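Local coordinates for hypothetical protein (Bacteroides ovatus, PDB 4EPS) that is probably a component of the tip of fimbriae, the filamentous cell-surface appendages that mediate adhesion and biofilm formation, at residues 62-67 against 92-97; 96-101 against 108-113; 166-171 against 259-264; 321-326 against 389-394; 353-358 against 367-372. One frame throughout, in Å; residues are numbered along the deposited sequence. Where two conformers were deposited one is given.

The contacts fall into two close pairs with a single one between them along the chain. Contacts 1 and 2, with centres 12 Å apart, share Ser96 and Glu97 and join the loop after strand 87-92 to strand 55-67 and to the start of helix 111-115. Contact 3 pairs strands 148-174 and 261-267, its centre 42 Å from that of contact 1. Contact 4 uses the first turns of helix 389-403; contact 5, nested within the loop it closes, joins helix 354-359 to the loop before helix 389-403, and the two touch through Asn391 ND2 and Val368 O. Contacts 2 and 5, centres 62 Å apart, lie on opposite sides of the chain's centre, consistent with an extended molecule.

Contact 1: residues 62-67 against 92-97; sequences NMPFTF and YPYQSE. With GOL (glycerol), chain B.
A G1 beta bulge, where Asn62 and Met63 both face Leu48, sets Asn62 and Pro64 against Tyr94 in the loop that follows strand 87-92. The amide of Asn62 spans the gap: ND2 donates to Gln95 O at 2.8 Å in a nearly straight bond (165°), with the acceptor lying in the amide plane. The same ND2 also donates to O2 of a glycerol, probably from the crystallisation liquor, at 2.9 Å, while OD1 is taken by Tyr91 OH, and the amide is thus fixed in its rotation. CG of Tyr94, anti to the backbone N (chi1 170°), lies on the side of strand 55-67. Pro64 CB sits over one face of the ring, 3.7 Å from its centroid in a CH-pi contact, and Ser96 N lies over the opposite face. At the edge of the ring, Asn62 O is 3.5 Å from Tyr94 CE1. A water donates to Asn62 O at 2.7 Å and is 2.9 Å from Tyr94 OH, joining strand and loop a second time. An alanine in place of Tyr94 would probably leave Pro64 without its aromatic partner and the water without one of its hydrogen-bond partners. The contact lies at the surface, where strand 55-67 runs antiparallel to strand 45-52: Asn62 packs on Phe49 and Tyr94 on Gln45 of that strand, whereas Met63 and Phe65 turn away from Tyr94 onto Ile77.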
# COMPACT_ATOMS: atom_id res chain seq x y z
N ASN A 62 33.91 13.79 51.86
CA ASN A 62 32.51 13.77 51.44
C ASN A 62 32.02 15.19 51.15
O ASN A 62 30.95 15.59 51.59
CB ASN A 62 31.60 13.04 52.45
CG ASN A 62 30.28 12.69 51.86
OD1 ASN A 62 30.17 12.45 50.66
ND2 ASN A 62 29.22 12.73 52.67
N MSE A 63 32.83 15.97 50.43
CA MSE A 63 32.48 17.34 50.10
C MSE A 63 31.46 17.36 48.95
O MSE A 63 31.72 16.77 47.90
CB MSE A 63 33.74 18.13 49.75
CG MSE A 63 33.50 19.61 49.58
SE MSE A 63 35.15 20.52 49.04
CE MSE A 63 36.21 19.93 50.20
N PRO A 64 30.29 18.02 49.14
CA PRO A 64 29.27 18.00 48.09
C PRO A 64 29.48 19.05 47.00
O PRO A 64 29.84 20.19 47.27
CB PRO A 64 27.97 18.28 48.84
CG PRO A 64 28.40 19.12 50.05
CD PRO A 64 29.82 18.72 50.37
N PHE A 65 29.18 18.65 45.76
CA PHE A 65 29.18 19.54 44.60
C PHE A 65 27.88 19.34 43.87
O PHE A 65 27.46 18.20 43.70
CB PHE A 65 30.39 19.27 43.68
CG PHE A 65 31.67 19.78 44.28
CD1 PHE A 65 32.42 18.97 45.14
CD2 PHE A 65 32.09 21.09 44.08
CE1 PHE A 65 33.59 19.45 45.74
CE2 PHE A 65 33.25 21.57 44.69
CZ PHE A 65 34.00 20.74 45.50
N THR A 66 27.24 20.43 43.44
CA THR A 66 25.95 20.41 42.77
C THR A 66 26.07 20.90 41.32
O THR A 66 26.72 21.91 41.06
CB THR A 66 24.95 21.30 43.57
OG1 THR A 66 25.01 20.91 44.94
CG2 THR A 66 23.52 21.19 43.07
N PHE A 67 25.44 20.16 40.39
CA PHE A 67 25.43 20.54 38.99
C PHE A 67 24.32 21.58 38.80
O PHE A 67 23.22 21.38 39.32
CB PHE A 67 25.22 19.32 38.08
CG PHE A 67 25.45 19.60 36.60
CD1 PHE A 67 26.73 19.88 36.12
CD2 PHE A 67 24.41 19.48 35.69
CE1 PHE A 67 26.95 20.08 34.75
CE2 PHE A 67 24.64 19.67 34.32
CZ PHE A 67 25.90 19.97 33.86
N TYR A 92 28.45 9.41 42.95
CA TYR A 92 27.11 9.90 42.73
C TYR A 92 26.11 8.80 43.14
O TYR A 92 26.35 7.66 42.76
CB TYR A 92 26.93 10.23 41.22
CG TYR A 92 25.50 10.57 40.88
CD1 TYR A 92 24.58 9.58 40.56
CD2 TYR A 92 25.04 11.89 40.96
CE1 TYR A 92 23.23 9.88 40.34
CE2 TYR A 92 23.70 12.21 40.71
CZ TYR A 92 22.81 11.20 40.41
OH TYR A 92 21.50 11.51 40.16
N PRO A 93 24.93 9.11 43.70
CA PRO A 93 24.48 10.43 44.20
C PRO A 93 24.99 10.68 45.60
O PRO A 93 25.06 9.75 46.42
CB PRO A 93 22.95 10.31 44.16
CG PRO A 93 22.68 8.82 44.44
CD PRO A 93 23.92 8.06 43.97
N TYR A 94 25.34 11.94 45.89
CA TYR A 94 25.84 12.38 47.20
C TYR A 94 24.93 11.88 48.32
O TYR A 94 23.71 11.98 48.21
CB TYR A 94 25.90 13.92 47.23
CG TYR A 94 26.17 14.50 48.60
CD1 TYR A 94 27.46 14.49 49.13
CD2 TYR A 94 25.15 15.08 49.34
CE1 TYR A 94 27.71 15.00 50.41
CE2 TYR A 94 25.40 15.62 50.61
CZ TYR A 94 26.68 15.58 51.14
OH TYR A 94 26.93 16.10 52.39
N GLN A 95 25.56 11.37 49.39
CA GLN A 95 24.92 10.88 50.63
C GLN A 95 25.48 11.71 51.78
O GLN A 95 26.70 11.86 51.88
CB GLN A 95 25.22 9.38 50.86
CG GLN A 95 24.82 8.43 49.69
CD GLN A 95 23.34 8.38 49.44
OE1 GLN A 95 22.56 7.94 50.29
NE2 GLN A 95 22.91 8.82 48.27
N SER A 96 24.60 12.29 52.62
CA SER A 96 24.98 13.07 53.81
C SER A 96 25.81 12.25 54.78
O SER A 96 26.74 12.79 55.39
CB SER A 96 23.74 13.59 54.54
OG SER A 96 23.20 14.73 53.89
N GLU A 97 25.50 10.94 54.90
CA GLU A 97 26.23 10.05 55.81
C GLU A 97 27.11 9.07 55.03
O GLU A 97 26.60 8.24 54.28
CB GLU A 97 25.24 9.30 56.74
CG GLU A 97 25.90 8.50 57.86
CD GLU A 97 26.66 9.30 58.90
OE1 GLU A 97 27.87 9.57 58.68
OE2 GLU A 97 26.06 9.66 59.93
C1 GOL B . 30.86 11.76 56.58
O1 GOL B . 29.62 11.11 56.84
C2 GOL B . 30.66 13.25 56.50
O2 GOL B . 29.81 13.56 55.39
C3 GOL B . 31.99 13.95 56.34
O3 GOL B . 31.83 15.36 56.20
O HOH W 1 29.46 16.38 53.71

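Contact 2: residues 96-101 against 108-113; sequences SEMTGK and DFFAPL
Met98, present as selenomethionine, leaves CB with CG anti to its carbonyl carbon (chi1 -74°) and then bends twice toward Leu113. Its CG packs against the amide of Asn62. Further out, SE lies 3.8 Å from Leu113 CD1, and the terminal CE meets Leu113 CD2, also at 3.8 Å, and the edge of the Phe110 ring at CE1, 4.1 Å away. Beside this apolar cluster the turn from Met98 to Lys101 meets the first turn of helix 111-115. Gly100 O touches Pro112 CB at 3.4 Å, and Pro112 CD lies 3.6 Å from Lys101 O. An alanine at Pro112 would lose CG and CD and probably leave the Lys101 carbonyl less closely packed on that side. Lys101 O takes a weak, bent bond from Leu113 N (3.1 Å, 123°), while a water links Lys101 NZ to Leu113 O. Apolar packing therefore probably carries the contact, the polar links at the helix start being weak or water-mediated.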
# COMPACT_ATOMS: atom_id res chain seq x y z
N SER A 96 24.60 12.29 52.62
CA SER A 96 24.98 13.07 53.81
C SER A 96 25.81 12.25 54.78
O SER A 96 26.74 12.79 55.39
CB SER A 96 23.74 13.59 54.54
OG SER A 96 23.20 14.73 53.89
N GLU A 97 25.50 10.94 54.90
CA GLU A 97 26.23 10.05 55.81
C GLU A 97 27.11 9.07 55.03
O GLU A 97 26.60 8.24 54.28
CB GLU A 97 25.24 9.30 56.74
CG GLU A 97 25.90 8.50 57.86
CD GLU A 97 26.66 9.30 58.90
OE1 GLU A 97 27.87 9.57 58.68
OE2 GLU A 97 26.06 9.66 59.93
N MSE A 98 28.43 9.16 55.22
CA MSE A 98 29.37 8.27 54.54
C MSE A 98 30.27 7.55 55.54
O MSE A 98 31.22 6.87 55.15
CB MSE A 98 30.19 9.04 53.49
CG MSE A 98 29.38 9.38 52.23
SE MSE A 98 28.88 7.79 51.24
CE MSE A 98 30.64 7.33 50.49
N THR A 99 29.93 7.62 56.84
CA THR A 99 30.71 6.92 57.87
C THR A 99 30.66 5.41 57.59
O THR A 99 29.58 4.85 57.42
CB THR A 99 30.21 7.28 59.30
OG1 THR A 99 30.26 8.70 59.47
CG2 THR A 99 31.06 6.62 60.39
N GLY A 100 31.84 4.82 57.48
CA GLY A 100 32.02 3.40 57.21
C GLY A 100 31.70 2.98 55.79
O GLY A 100 31.67 1.79 55.50
N LYS A 101 31.49 3.96 54.87
CA LYS A 101 31.15 3.61 53.50
C LYS A 101 32.37 3.65 52.55
O LYS A 101 32.22 3.39 51.35
CB LYS A 101 30.01 4.51 52.97
CG LYS A 101 28.71 4.43 53.77
CD LYS A 101 28.15 3.02 53.80
CE LYS A 101 26.71 2.95 54.23
NZ LYS A 101 26.19 1.56 54.09
N ASP A 108 39.54 -1.09 46.38
CA ASP A 108 38.31 -0.44 45.94
C ASP A 108 37.81 0.50 47.04
O ASP A 108 37.18 0.05 48.01
CB ASP A 108 37.25 -1.49 45.54
CG ASP A 108 35.88 -0.95 45.14
OD1 ASP A 108 35.75 0.29 44.94
OD2 ASP A 108 34.93 -1.74 45.06
N PHE A 109 38.09 1.81 46.90
CA PHE A 109 37.73 2.81 47.92
C PHE A 109 36.23 2.83 48.26
O PHE A 109 35.89 3.13 49.40
CB PHE A 109 38.16 4.21 47.47
CG PHE A 109 37.97 5.33 48.47
CD1 PHE A 109 38.84 5.49 49.54
CD2 PHE A 109 36.96 6.27 48.29
CE1 PHE A 109 38.68 6.54 50.45
CE2 PHE A 109 36.82 7.35 49.17
CZ PHE A 109 37.69 7.48 50.25
N PHE A 110 35.33 2.57 47.29
CA PHE A 110 33.90 2.63 47.58
C PHE A 110 33.25 1.22 47.72
O PHE A 110 32.02 1.11 47.66
CB PHE A 110 33.17 3.43 46.49
CG PHE A 110 33.52 4.91 46.46
CD1 PHE A 110 33.05 5.77 47.46
CD2 PHE A 110 34.25 5.45 45.41
CE1 PHE A 110 33.33 7.15 47.40
CE2 PHE A 110 34.53 6.82 45.36
CZ PHE A 110 34.06 7.66 46.35
N ALA A 111 34.06 0.17 47.95
CA ALA A 111 33.54 -1.20 48.13
C ALA A 111 32.40 -1.26 49.20
O ALA A 111 31.36 -1.84 48.87
CB ALA A 111 34.67 -2.17 48.50
N PRO A 112 32.51 -0.64 50.42
CA PRO A 112 31.39 -0.74 51.39
C PRO A 112 30.13 0.01 50.97
O PRO A 112 29.03 -0.42 51.28
CB PRO A 112 31.98 -0.13 52.68
CG PRO A 112 33.49 -0.18 52.48
CD PRO A 112 33.66 0.08 51.02
N LEU A 113 30.29 1.15 50.27
CA LEU A 113 29.13 1.91 49.76
C LEU A 113 28.34 1.03 48.80
O LEU A 113 27.12 0.90 48.94
CB LEU A 113 29.62 3.20 49.08
CG LEU A 113 28.57 4.09 48.41
CD1 LEU A 113 27.56 4.66 49.45
CD2 LEU A 113 29.27 5.21 47.63
O HOH W 2 25.77 1.75 51.20

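Contact 3: residues 166-171 against 259-264; sequences LPSTRY and GGYKEV
With CG anti to the backbone N (chi1 169°) and the chain extended to NE, Arg170 runs alongside Glu263 and past the ring of Tyr261, while Lys262 bends at its last torsion (chi4 -67°) to bring NZ to Thr169. These groups sit on a pair of parallel strands, 168-171 and 261-264, in the fimbrillin-like part of the chain, whose family belongs to the transthyretin clan. The backbone pattern is that of parallel pairing: Arg170 N donates to Lys262 O at 2.8 Å, Arg170 O accepts from Val264 N, and Lys262 N donates to Ser168 O. Ser168, Arg170, Tyr261 and Glu263 share one face of the pair. There Arg170 NH1 forms a salt bridge to Glu263 OE2 at 3.4 Å, its hydrogen bond weak, the carboxylate standing nearly perpendicular to the guanidinium, 85° between planes. Tyr261 OH donates to the same OE2 at 2.7 Å, so this oxygen is shared, and Arg170 CD lies 3.3 Å from Tyr261 OH. Ser168 OG lies at the edge of the Tyr261 ring. The other edge of strand 168-171 pairs with strand 187-190, placing Ser168 and Tyr171 in a buried setting. On the face of Thr169, Tyr171, Lys262 and Val264, Val264 CG2 sits over the Tyr171 ring, 3.8 Å from its centroid, and Lys262 NZ donates to Thr169 OG1 at 2.7 Å.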
# COMPACT_ATOMS: atom_id res chain seq x y z
N LEU A 166 9.12 -4.26 24.74
CA LEU A 166 7.90 -4.99 24.42
C LEU A 166 7.57 -4.84 22.90
O LEU A 166 8.10 -3.93 22.26
CB LEU A 166 6.73 -4.53 25.29
CG LEU A 166 6.88 -4.77 26.82
CD1 LEU A 166 5.66 -4.19 27.55
CD2 LEU A 166 7.09 -6.25 27.14
N PRO A 167 6.74 -5.71 22.31
CA PRO A 167 6.41 -5.52 20.89
C PRO A 167 5.64 -4.21 20.66
O PRO A 167 4.87 -3.76 21.51
CB PRO A 167 5.52 -6.73 20.55
CG PRO A 167 5.05 -7.26 21.83
CD PRO A 167 6.04 -6.89 22.88
N SER A 168 5.94 -3.55 19.54
CA SER A 168 5.25 -2.32 19.14
C SER A 168 5.16 -2.31 17.63
O SER A 168 5.95 -2.99 16.97
CB SER A 168 5.94 -1.07 19.69
OG SER A 168 7.27 -0.92 19.22
N THR A 169 4.19 -1.59 17.08
CA THR A 169 4.01 -1.57 15.63
C THR A 169 3.79 -0.17 15.10
O THR A 169 2.81 0.48 15.45
CB THR A 169 2.81 -2.45 15.22
OG1 THR A 169 3.00 -3.76 15.74
CG2 THR A 169 2.63 -2.53 13.66
N ARG A 170 4.71 0.30 14.27
CA ARG A 170 4.49 1.57 13.61
C ARG A 170 3.53 1.32 12.43
O ARG A 170 3.72 0.37 11.67
CB ARG A 170 5.80 2.18 13.12
CG ARG A 170 5.56 3.38 12.20
CD ARG A 170 6.81 3.87 11.56
NE ARG A 170 6.55 5.13 10.85
CZ ARG A 170 7.45 5.75 10.11
NH1 ARG A 170 8.66 5.23 9.95
NH2 ARG A 170 7.15 6.89 9.51
N TYR A 171 2.49 2.14 12.31
CA TYR A 171 1.58 2.10 11.17
C TYR A 171 1.91 3.25 10.24
O TYR A 171 1.91 4.40 10.67
CB TYR A 171 0.10 2.19 11.59
CG TYR A 171 -0.46 0.91 12.14
CD1 TYR A 171 -0.18 0.50 13.44
CD2 TYR A 171 -1.26 0.08 11.35
CE1 TYR A 171 -0.66 -0.71 13.94
CE2 TYR A 171 -1.75 -1.13 11.85
CZ TYR A 171 -1.46 -1.51 13.15
OH TYR A 171 -1.91 -2.69 13.67
N GLY A 259 9.76 -9.94 19.14
CA GLY A 259 10.23 -9.15 18.00
C GLY A 259 10.42 -7.67 18.20
O GLY A 259 11.02 -7.02 17.35
N GLY A 260 9.96 -7.13 19.33
CA GLY A 260 10.12 -5.72 19.62
C GLY A 260 9.43 -4.85 18.58
O GLY A 260 8.32 -5.14 18.15
N TYR A 261 10.12 -3.79 18.15
CA TYR A 261 9.54 -2.82 17.21
C TYR A 261 9.45 -3.36 15.77
O TYR A 261 10.42 -3.92 15.24
CB TYR A 261 10.37 -1.54 17.24
CG TYR A 261 9.97 -0.49 16.23
CD1 TYR A 261 8.93 0.40 16.49
CD2 TYR A 261 10.68 -0.34 15.03
CE1 TYR A 261 8.60 1.41 15.59
CE2 TYR A 261 10.35 0.68 14.13
CZ TYR A 261 9.34 1.57 14.43
OH TYR A 261 9.06 2.59 13.56
N LYS A 262 8.30 -3.13 15.12
CA LYS A 262 8.18 -3.51 13.71
C LYS A 262 7.34 -2.44 13.00
O LYS A 262 6.69 -1.63 13.67
CB LYS A 262 7.59 -4.92 13.52
CG LYS A 262 6.07 -5.00 13.71
CD LYS A 262 5.58 -6.43 13.49
CE LYS A 262 4.09 -6.51 13.23
NZ LYS A 262 3.29 -6.12 14.43
N GLU A 263 7.38 -2.41 11.65
CA GLU A 263 6.62 -1.42 10.88
C GLU A 263 5.70 -2.09 9.89
O GLU A 263 6.08 -3.10 9.28
CB GLU A 263 7.56 -0.47 10.11
CG GLU A 263 8.59 0.29 10.95
CD GLU A 263 9.29 1.44 10.26
OE1 GLU A 263 9.19 1.54 9.01
OE2 GLU A 263 9.89 2.28 10.97
N VAL A 264 4.49 -1.55 9.72
CA VAL A 264 3.53 -2.05 8.73
C VAL A 264 2.93 -0.87 7.95
O VAL A 264 2.99 0.27 8.39
CB VAL A 264 2.37 -2.92 9.34
CG1 VAL A 264 2.90 -4.14 10.12
CG2 VAL A 264 1.42 -2.08 10.21

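Contact 4: residues 321-326 against 389-394; sequences NDALLR and GYNNSE
The ring of Tyr390, its CG anti to the backbone N (chi1 -177°) on the side of helix 323-327, meets that helix by CD2 and CE2: Ala323 O lies at the edge, 3.8 Å from CE2, and Leu324 CA approaches CD2 obliquely at 3.6 Å. Leu324 CD1 is 3.9 Å from Tyr390 CG, and the His328 ring meets the phenol with planes at about 90°. The guanidinium of Arg326 has Ala323 CA and Asp322 O over one face and a water at its edge. That water accepts from Arg326 NE and donates to Glu394 OE1 at 2.7 Å, bridging two groups of opposite charge. Glu394 OE1 also lies 3.5 Å from Ala323 CB. Glu394 OE2 takes a very short bond from Tyr390 OH (2.5 Å) and bonds Ser327 OG, which together hold carboxylate and phenol. No direct hydrogen bond crosses between the segments; instead a second water donates to Asn321 O and Asn391 OD1 and accepts from Ala323 N. Asn391 ND2 is held by Val368 O, so its amide is fixed from both ends. This is the packing of two helix N-terminal turns through an aromatic edge and bridging waters, the shorter helix N-capped by Asp322, whose OD1 accepts from Leu325 N at 3.0 Å.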
# COMPACT_ATOMS: atom_id res chain seq x y z
N ASN A 321 -5.65 29.76 18.14
CA ASN A 321 -6.83 29.29 18.87
C ASN A 321 -7.17 27.80 18.57
O ASN A 321 -8.34 27.43 18.73
CB ASN A 321 -8.04 30.22 18.59
CG ASN A 321 -8.50 30.31 17.16
OD1 ASN A 321 -7.96 29.67 16.25
ND2 ASN A 321 -9.53 31.09 16.93
N ASP A 322 -6.18 26.97 18.16
CA ASP A 322 -6.39 25.54 17.86
C ASP A 322 -5.85 24.68 19.03
O ASP A 322 -4.67 24.31 19.05
CB ASP A 322 -5.75 25.13 16.51
CG ASP A 322 -6.18 23.76 15.96
OD1 ASP A 322 -6.55 22.87 16.77
OD2 ASP A 322 -6.03 23.54 14.74
N ALA A 323 -6.74 24.34 19.97
CA ALA A 323 -6.43 23.54 21.16
C ALA A 323 -5.98 22.12 20.81
O ALA A 323 -5.14 21.57 21.52
CB ALA A 323 -7.65 23.48 22.08
N LEU A 324 -6.55 21.53 19.74
CA LEU A 324 -6.19 20.18 19.30
C LEU A 324 -4.74 20.16 18.79
O LEU A 324 -4.00 19.25 19.14
CB LEU A 324 -7.18 19.70 18.20
CG LEU A 324 -6.93 18.31 17.56
CD1 LEU A 324 -6.76 17.22 18.62
CD2 LEU A 324 -8.10 17.93 16.62
N LEU A 325 -4.36 21.13 17.94
CA LEU A 325 -3.00 21.24 17.40
C LEU A 325 -2.00 21.45 18.55
O LEU A 325 -0.94 20.84 18.57
CB LEU A 325 -2.91 22.41 16.39
CG LEU A 325 -1.51 22.81 15.85
CD1 LEU A 325 -0.83 21.65 15.11
CD2 LEU A 325 -1.62 24.00 14.90
N ARG A 326 -2.38 22.29 19.51
CA ARG A 326 -1.53 22.59 20.66
C ARG A 326 -1.33 21.37 21.59
O ARG A 326 -0.19 21.06 21.96
CB ARG A 326 -2.16 23.77 21.42
CG ARG A 326 -1.32 24.37 22.52
CD ARG A 326 -1.86 25.74 22.88
NE ARG A 326 -3.23 25.68 23.38
CZ ARG A 326 -4.24 26.39 22.90
NH1 ARG A 326 -4.06 27.23 21.89
NH2 ARG A 326 -5.45 26.28 23.44
N GLY A 389 -15.13 19.31 18.47
CA GLY A 389 -15.38 18.56 19.70
C GLY A 389 -14.20 18.55 20.67
O GLY A 389 -14.40 18.72 21.88
N TYR A 390 -12.97 18.39 20.16
CA TYR A 390 -11.82 18.37 21.08
C TYR A 390 -11.70 19.74 21.78
O TYR A 390 -11.62 19.80 23.02
CB TYR A 390 -10.50 17.97 20.39
CG TYR A 390 -9.42 17.92 21.44
CD1 TYR A 390 -9.34 16.86 22.34
CD2 TYR A 390 -8.59 19.02 21.66
CE1 TYR A 390 -8.40 16.85 23.37
CE2 TYR A 390 -7.65 19.03 22.70
CZ TYR A 390 -7.57 17.95 23.56
OH TYR A 390 -6.68 17.97 24.60
N ASN A 391 -11.74 20.83 21.00
CA ASN A 391 -11.77 22.19 21.53
C ASN A 391 -12.83 22.30 22.62
O ASN A 391 -12.55 22.83 23.71
CB ASN A 391 -12.09 23.19 20.39
CG ASN A 391 -12.38 24.58 20.90
OD1 ASN A 391 -11.47 25.38 21.09
ND2 ASN A 391 -13.65 24.88 21.17
N ASN A 392 -14.07 21.85 22.31
CA ASN A 392 -15.19 21.97 23.24
C ASN A 392 -14.92 21.25 24.57
O ASN A 392 -15.32 21.76 25.62
CB ASN A 392 -16.51 21.47 22.60
CG ASN A 392 -16.89 22.29 21.38
OD1 ASN A 392 -16.33 23.37 21.13
ND2 ASN A 392 -17.79 21.74 20.54
N SER A 393 -14.26 20.07 24.51
CA SER A 393 -13.90 19.31 25.72
C SER A 393 -12.93 20.12 26.59
O SER A 393 -13.11 20.19 27.81
CB SER A 393 -13.27 17.97 25.34
OG SER A 393 -13.17 17.14 26.49
N GLU A 394 -11.92 20.76 25.96
CA GLU A 394 -10.95 21.57 26.71
C GLU A 394 -11.61 22.81 27.31
O GLU A 394 -11.27 23.18 28.43
CB GLU A 394 -9.74 21.95 25.85
CG GLU A 394 -8.76 20.78 25.73
CD GLU A 394 -7.30 21.17 25.52
OE1 GLU A 394 -7.02 22.37 25.30
OE2 GLU A 394 -6.45 20.26 25.51
O HOH W 3 -9.47 25.13 19.35
O HOH W 4 -4.73 23.77 25.19

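Contact 5: residues 353-358 against 367-372; sequences SIHDWF and YVSVTG
His355 and Ser369 make the tight part of the contact: ND1 and OG lie 2.6 Å apart in a hydrogen bond (163°). CG of His355 is anti to its backbone N (chi1 171°), on the side of the loop, and ND1 is the ring atom that reaches Ser369. Ser369 OG also accepts from Thr371 N at 3.1 Å, an ST turn that holds the hydroxyl in position, so OG is gripped by the ring and by its own loop. Over one face of the imidazole lies Thr371 CG2, 3.4 Å from His355 ND1. Ile354 adds CG2 against Val370 CG2 at 3.6 Å, the two side chains crossing at about a right angle. Phe358 ties this side to the looser one: CE2 lies 3.7 Å from Ser369 N, while CZ, at the ring edge, is 3.7 Å from Tyr367 O and CE1 is 3.9 Å from Tyr367 CB. Tyr367 is partly open to solvent, and its phenol ring leads away from helix 354-359. Strand 469-474 borders the contact through Glu474, whose carboxylate accepts from Ile354 N and His355 N and whose backbone bonds to Val370 and Gly372. Helix 389-403 flanks it with Leu396 against Ile354 and Leu398 against Tyr367.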
# COMPACT_ATOMS: atom_id res chain seq x y z
N SER A 353 -24.77 30.81 30.30
CA SER A 353 -24.28 29.77 29.39
C SER A 353 -22.77 29.64 29.48
O SER A 353 -22.10 30.56 29.95
CB SER A 353 -24.67 30.08 27.94
OG SER A 353 -24.02 31.25 27.47
N ILE A 354 -22.22 28.51 29.00
CA ILE A 354 -20.76 28.32 28.97
C ILE A 354 -20.16 29.39 28.04
O ILE A 354 -19.10 29.93 28.33
CB ILE A 354 -20.43 26.87 28.53
CG1 ILE A 354 -20.92 25.87 29.60
CG2 ILE A 354 -18.91 26.71 28.29
CD1 ILE A 354 -21.43 24.65 29.04
N HIS A 355 -20.85 29.68 26.93
CA HIS A 355 -20.42 30.74 26.01
C HIS A 355 -20.29 32.09 26.74
O HIS A 355 -19.25 32.76 26.65
CB HIS A 355 -21.41 30.88 24.84
CG HIS A 355 -21.11 32.08 24.01
ND1 HIS A 355 -19.97 32.14 23.24
CD2 HIS A 355 -21.78 33.25 23.91
CE1 HIS A 355 -20.01 33.33 22.65
NE2 HIS A 355 -21.07 34.04 23.05
N ASP A 356 -21.36 32.50 27.45
CA ASP A 356 -21.37 33.78 28.16
C ASP A 356 -20.26 33.83 29.21
O ASP A 356 -19.57 34.85 29.29
CB ASP A 356 -22.74 34.08 28.77
CG ASP A 356 -23.80 34.55 27.77
OD1 ASP A 356 -23.44 34.83 26.60
OD2 ASP A 356 -24.98 34.60 28.15
N TRP A 357 -20.03 32.71 29.94
CA TRP A 357 -18.92 32.65 30.90
C TRP A 357 -17.59 32.82 30.18
O TRP A 357 -16.74 33.61 30.61
CB TRP A 357 -18.90 31.33 31.70
CG TRP A 357 -17.57 31.08 32.38
CD1 TRP A 357 -17.08 31.72 33.48
CD2 TRP A 357 -16.53 30.20 31.93
NE1 TRP A 357 -15.81 31.27 33.77
CE2 TRP A 357 -15.45 30.33 32.83
CE3 TRP A 357 -16.40 29.30 30.85
CZ2 TRP A 357 -14.26 29.60 32.69
CZ3 TRP A 357 -15.21 28.61 30.69
CH2 TRP A 357 -14.15 28.76 31.60
N PHE A 358 -17.40 32.05 29.10
CA PHE A 358 -16.16 31.99 28.33
C PHE A 358 -15.72 33.39 27.82
O PHE A 358 -14.54 33.72 27.93
CB PHE A 358 -16.32 30.99 27.15
CG PHE A 358 -15.17 30.93 26.19
CD1 PHE A 358 -14.00 30.26 26.52
CD2 PHE A 358 -15.24 31.56 24.95
CE1 PHE A 358 -12.92 30.21 25.64
CE2 PHE A 358 -14.17 31.50 24.06
CZ PHE A 358 -13.02 30.83 24.41
N TYR A 367 -8.73 29.66 22.53
CA TYR A 367 -9.78 28.63 22.34
C TYR A 367 -10.91 29.22 21.50
O TYR A 367 -10.98 30.43 21.34
CB TYR A 367 -10.35 28.11 23.68
CG TYR A 367 -9.32 27.50 24.61
CD1 TYR A 367 -8.58 28.30 25.48
CD2 TYR A 367 -9.12 26.12 24.66
CE1 TYR A 367 -7.60 27.75 26.30
CE2 TYR A 367 -8.15 25.56 25.50
CZ TYR A 367 -7.40 26.39 26.32
OH TYR A 367 -6.46 25.88 27.18
N VAL A 368 -11.77 28.35 20.97
CA VAL A 368 -12.98 28.72 20.24
C VAL A 368 -14.14 28.49 21.22
O VAL A 368 -14.13 27.51 21.95
CB VAL A 368 -13.11 27.87 18.93
CG1 VAL A 368 -14.40 28.22 18.18
CG2 VAL A 368 -11.90 28.07 18.02
N SER A 369 -15.14 29.38 21.22
CA SER A 369 -16.31 29.18 22.08
C SER A 369 -17.05 27.89 21.71
O SER A 369 -17.04 27.47 20.54
CB SER A 369 -17.26 30.37 21.98
OG SER A 369 -18.43 30.06 22.71
N VAL A 370 -17.69 27.25 22.71
CA VAL A 370 -18.49 26.03 22.50
C VAL A 370 -19.83 26.39 21.80
O VAL A 370 -20.51 25.49 21.32
CB VAL A 370 -18.76 25.26 23.83
CG1 VAL A 370 -17.45 24.78 24.47
CG2 VAL A 370 -19.58 26.12 24.82
N THR A 371 -20.22 27.68 21.75
CA THR A 371 -21.50 28.01 21.13
C THR A 371 -21.55 27.68 19.63
O THR A 371 -20.57 27.84 18.91
CB THR A 371 -21.87 29.49 21.36
OG1 THR A 371 -23.27 29.65 21.15
CG2 THR A 371 -21.06 30.48 20.51
N GLY A 372 -22.70 27.21 19.18
CA GLY A 372 -22.93 27.06 17.75
C GLY A 372 -23.68 28.29 17.25
O GLY A 372 -23.71 28.57 16.05